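PDB 6EUD: ATP-dependent RNA helicase HrpB from Escherichia coli, which hydrolyses ATP to ADP and phosphate as a DExH-box RNA helicase of the DEAH/RHA group and binds single-stranded RNA. Local coordinates for residues L730-R733 / M734-F738; T745-Q748 / G749-L753. All blocks are in the same frame, centred on the assembly; numbering follows the deposited sequence.

Interaction 1 of 2, residues L730-R733 / M734-F738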
loop_
_atom_site.group_PDB
_atom_site.type_symbol
_atom_site.label_atom_id
_atom_site.label_comp_id
_atom_site.label_asym_id
_atom_site.label_seq_id
_atom_site.Cartn_x
_atom_site.Cartn_y
_atom_site.Cartn_z
ATOM N N LEU A 730 42.818 17.648 -9.524
ATOM C CA LEU A 730 44.031 17.380 -10.267
ATOM C C LEU A 730 45.207 18.116 -9.638
ATOM O O LEU A 730 45.297 19.345 -9.732
ATOM C CB LEU A 730 43.854 17.807 -11.720
ATOM C CG LEU A 730 44.986 17.426 -12.659
ATOM C CD1 LEU A 730 44.668 16.123 -13.377
ATOM C CD2 LEU A 730 45.211 18.547 -13.620
ATOM N N ALA A 731 46.103 17.368 -8.996
ATOM C CA ALA A 731 47.281 17.949 -8.365
ATOM C C ALA A 731 48.397 18.046 -9.382
ATOM O O ALA A 731 48.902 17.028 -9.854
ATOM C CB ALA A 731 47.703 17.129 -7.176
ATOM N N VAL A 732 48.773 19.270 -9.736
ATOM C CA VAL A 732 49.721 19.482 -10.832
ATOM C C VAL A 732 50.611 20.690 -10.574
ATOM O O VAL A 732 50.144 21.711 -10.075
ATOM C CB VAL A 732 48.984 19.682 -12.193
ATOM C CG1 VAL A 732 48.029 20.867 -12.120
ATOM C CG2 VAL A 732 49.968 19.876 -13.325
ATOM N N ARG A 733 51.890 20.583 -10.910
ATOM C CA ARG A 733 52.769 21.744 -10.806
ATOM C C ARG A 733 52.271 22.843 -11.743
ATOM O O ARG A 733 51.991 22.605 -12.915
ATOM C CB ARG A 733 54.214 21.368 -11.125
ATOM C CG ARG A 733 54.822 20.380 -10.147
ATOM C CD ARG A 733 56.203 19.932 -10.602
ATOM N NE ARG A 733 56.133 19.260 -11.892
ATOM C CZ ARG A 733 57.189 18.893 -12.607
ATOM N NH1 ARG A 733 58.417 19.127 -12.156
ATOM N NH2 ARG A 733 57.014 18.285 -13.770
ATOM N N MET A 734 52.134 24.042 -11.197
ATOM C CA MET A 734 51.642 25.196 -11.934
ATOM C C MET A 734 52.384 25.386 -13.246
ATOM O O MET A 734 51.775 25.661 -14.273
ATOM C CB MET A 734 51.770 26.450 -11.077
ATOM C CG MET A 734 51.245 27.713 -11.734
ATOM S SD MET A 734 51.369 29.158 -10.656
ATOM C CE MET A 734 53.140 29.346 -10.486
ATOM N N GLN A 735 53.698 25.207 -13.210
ATOM C CA GLN A 735 54.541 25.412 -14.391
ATOM C C GLN A 735 54.065 24.565 -15.594
ATOM O O GLN A 735 54.235 24.964 -16.753
ATOM C CB GLN A 735 56.012 25.100 -14.045
ATOM C CG GLN A 735 56.278 23.631 -13.755
ATOM C CD GLN A 735 57.218 23.390 -12.587
ATOM O OE1 GLN A 735 57.430 24.263 -11.754
ATOM N NE2 GLN A 735 57.767 22.187 -12.513
ATOM N N GLU A 736 53.450 23.416 -15.311
ATOM C CA GLU A 736 53.019 22.503 -16.359
ATOM C C GLU A 736 51.724 22.956 -17.036
ATOM O O GLU A 736 51.376 22.479 -18.107
ATOM C CB GLU A 736 52.843 21.090 -15.798
ATOM C CG GLU A 736 54.145 20.419 -15.357
ATOM C CD GLU A 736 54.122 18.901 -15.546
ATOM O OE1 GLU A 736 53.629 18.164 -14.653
ATOM O OE2 GLU A 736 54.595 18.444 -16.606
ATOM N N MET A 737 51.001 23.874 -16.407
ATOM C CA MET A 737 49.741 24.352 -16.969
ATOM C C MET A 737 49.919 25.576 -17.875
ATOM O O MET A 737 48.937 26.154 -18.350
ATOM C CB MET A 737 48.764 24.680 -15.847
ATOM C CG MET A 737 48.361 23.476 -15.022
ATOM S SD MET A 737 47.673 22.187 -16.052
ATOM C CE MET A 737 46.301 23.071 -16.848
ATOM N N PHE A 738 51.162 25.983 -18.108
ATOM C CA PHE A 738 51.410 27.120 -18.991
ATOM C C PHE A 738 50.962 26.845 -20.422
ATOM O O PHE A 738 51.263 25.790 -20.993
ATOM C CB PHE A 738 52.891 27.488 -18.992
ATOM C CG PHE A 738 53.366 28.073 -17.706
ATOM C CD1 PHE A 738 52.462 28.591 -16.795
ATOM C CD2 PHE A 738 54.712 28.105 -17.404
ATOM C CE1 PHE A 738 52.899 29.132 -15.600
ATOM C CE2 PHE A 738 55.150 28.642 -16.216
ATOM C CZ PHE A 738 54.244 29.159 -15.312
HETATM O O HOH W 1 53.249 18.169 -12.074
#

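Interaction 2 of 2, residues T745-Q748 / G749-L753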
loop_
_atom_site.group_PDB
_atom_site.type_symbol
_atom_site.label_atom_id
_atom_site.label_comp_id
_atom_site.label_asym_id
_atom_site.label_seq_id
_atom_site.Cartn_x
_atom_site.Cartn_y
_atom_site.Cartn_z
ATOM N N THR A 745 38.416 20.359 -18.268
ATOM C CA THR A 745 37.120 19.799 -17.924
ATOM C C THR A 745 37.002 18.372 -18.404
ATOM O O THR A 745 37.642 17.987 -19.375
ATOM C CB THR A 745 35.939 20.583 -18.532
ATOM O OG1 THR A 745 36.011 20.527 -19.962
ATOM C CG2 THR A 745 35.940 22.018 -18.067
ATOM N N ILE A 746 36.163 17.597 -17.721
ATOM C CA ILE A 746 35.860 16.239 -18.131
ATOM C C ILE A 746 34.346 16.100 -18.290
ATOM O O ILE A 746 33.635 17.102 -18.219
ATOM C CB ILE A 746 36.384 15.221 -17.111
ATOM C CG1 ILE A 746 35.707 15.446 -15.757
ATOM C CG2 ILE A 746 37.878 15.348 -16.978
ATOM C CD1 ILE A 746 36.233 14.548 -14.674
ATOM N N ALA A 747 33.866 14.867 -18.488
ATOM C CA ALA A 747 32.432 14.570 -18.551
ATOM C C ALA A 747 31.727 15.387 -19.640
ATOM O O ALA A 747 30.801 16.136 -19.356
ATOM C CB ALA A 747 31.775 14.814 -17.171
ATOM N N GLN A 748 32.180 15.245 -20.885
ATOM C CA GLN A 748 31.635 15.992 -22.020
ATOM C C GLN A 748 31.620 17.497 -21.768
ATOM O O GLN A 748 30.664 18.184 -22.139
ATOM C CB GLN A 748 30.217 15.487 -22.359
ATOM C CG GLN A 748 30.208 14.001 -22.733
ATOM C CD GLN A 748 28.837 13.454 -23.092
ATOM O OE1 GLN A 748 27.876 14.204 -23.277
ATOM N NE2 GLN A 748 28.737 12.131 -23.171
ATOM N N GLY A 749 32.671 18.009 -21.123
ATOM C CA GLY A 749 32.777 19.448 -20.878
ATOM C C GLY A 749 31.923 20.007 -19.743
ATOM O O GLY A 749 31.840 21.206 -19.546
ATOM N N ARG A 750 31.306 19.127 -18.969
ATOM C CA ARG A 750 30.352 19.537 -17.942
ATOM C C ARG A 750 30.960 19.860 -16.572
ATOM O O ARG A 750 30.352 20.567 -15.763
ATOM C CB ARG A 750 29.298 18.443 -17.776
ATOM C CG ARG A 750 28.374 18.289 -18.972
ATOM C CD ARG A 750 27.479 17.046 -18.845
ATOM N NE ARG A 750 26.700 16.859 -20.066
ATOM C CZ ARG A 750 25.887 15.835 -20.306
ATOM N NH1 ARG A 750 25.702 14.878 -19.396
ATOM N NH2 ARG A 750 25.242 15.775 -21.460
ATOM N N VAL A 751 32.140 19.323 -16.300
ATOM C CA VAL A 751 32.705 19.406 -14.969
ATOM C C VAL A 751 34.148 19.868 -15.001
ATOM O O VAL A 751 35.035 19.131 -15.423
ATOM C CB VAL A 751 32.633 18.039 -14.247
ATOM C CG1 VAL A 751 33.269 18.133 -12.850
ATOM C CG2 VAL A 751 31.186 17.552 -14.162
ATOM N N PRO A 752 34.399 21.084 -14.518
ATOM C CA PRO A 752 35.795 21.541 -14.487
ATOM C C PRO A 752 36.577 20.810 -13.399
ATOM O O PRO A 752 36.028 20.511 -12.335
ATOM C CB PRO A 752 35.671 23.042 -14.201
ATOM C CG PRO A 752 34.342 23.172 -13.451
ATOM C CD PRO A 752 33.457 22.047 -13.917
ATOM N N LEU A 753 37.834 20.489 -13.684
ATOM C CA LEU A 753 38.713 19.896 -12.681
ATOM C C LEU A 753 39.141 20.928 -11.648
ATOM O O LEU A 753 39.482 22.057 -11.980
ATOM C CB LEU A 753 39.946 19.273 -13.347
ATOM C CG LEU A 753 39.608 18.071 -14.223
ATOM C CD1 LEU A 753 40.840 17.595 -14.902
ATOM C CD2 LEU A 753 39.014 16.948 -13.381
HETATM O O HOH W 2 35.470 17.152 -21.327
HETATM O O HOH W 3 27.612 17.466 -23.073
#

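Interaction 1 of 2, residues L730-R733 / M734-F738
OE1 of E736 is held by two groups, a water and the guanidinium of R733. The water donates to E736 OE1 at 2.6 Å, and R733 NH2 lies 3.5 Å from E736 OE1 in a long salt bridge. The same water accepts hydrogen bonds from both the backbone N and NE of R733. OE1 lies in the guanidinium plane, at its edge, while the carboxylate is turned 75° against that plane, so the pair is not a flat two-pronged one. The other oxygen, OE2, is hydrogen-bonded to the hydroxyls of T714 and S716, which leaves this buried glutamate supplied on both oxygens. In R733 the bend at chi3 (-61°) turns the guanidinium toward the E736 carboxylate. Q735 NE2 lies over one face of the R733 guanidinium, 3.1 Å from R733 NH1; both are donors, so this is packing and not a bond, and NE2 also lies against CD of the arginine.

The backbone explains why these side chains converge: strand 729-733, part of the mixed sheet in the C-terminal region of HrpB, ends at R733 and runs straight into a 3-10 turn. E736 N donates to R733 O at 2.9 Å, from well above the carbonyl plane. With an alanine at R733, E736 is likely to lose its positive mate and the bridging water its NE donor, though T714 and S716 would still hold OE2.

Toward L757 of strand 751-758 the contact becomes apolar. V732, a branched residue suited to a strand, sets V732 CG1 against M737 CG at 3.9 Å, the two side chains crossing nearly at right angles, and its CG2 lies against CB of E736.

Interaction 2 of 2, residues T745-Q748 / G749-L753
I746 and V751 face each other as the hydrogen-bonded pair of a tight antiparallel beta hairpin, closed by a type I' turn from A747 to R750. I746 N donates to V751 O at 3.0 Å, nearly straight (166°), and V751 N returns a bond to I746 O. R750 N also points at I746 O, but weakly; with R750 and V751 both opposite I746, this is a classic beta bulge. The better bond of R750 N goes to A747 O at 3.1 Å and closes the turn.

Positive phi at Q748 and G749 belongs to this turn, and at G749 a side chain would run into Q748 O, which explains the glycine. One water fastens it further, accepting from G749 N and donating to T745 O. Beside it, T745 and P752 make the non-hydrogen-bonded pair. T745 CG2 lies beside its own backbone N and packs on P752 CA at 3.6 Å; proline fits because a non-hydrogen-bonded position needs no N-H toward T745.

On the face that carries I746 and V751, I746 CD1 meets L753 CD2 at 3.9 Å, the end of the leucine reaching in from beyond the paired residues and the two chains crossing almost at right angles. A747 CB touches V751 CG2. W646 covers I746, A747 and V751 from helix 631-646, so short or branched apolar residues suit this side.

Farther out, Q748 and R750 extend alongside each other, their polar ends engaged chiefly by Y650 and E649 respectively. Their flat groups are 58° apart, and Q748 OE1 sits 3.5 Å above the guanidinium plane of R750, offset toward its rim.

Overall arrangement
Followed from the N terminus, the chain first runs along strand 729-733 and turns back at 734-738, where interaction 1 closes its short local turn. A loop then leads to strand 745-746, and interaction 2 closes the hairpin that passes into strand 751-758. The two contacts are therefore in series, neither enclosing nor crossing the other. The centres of interaction 1 and interaction 2 lie about 17 Å apart, and the two do not touch. The sheet joins them, because strand 751-758, leaving the hairpin, runs parallel beside strand 729-733. Interaction 1 lies toward helix 771-776, and interaction 2 toward helix 631-646, so the shared sheet connects these two helical neighbours.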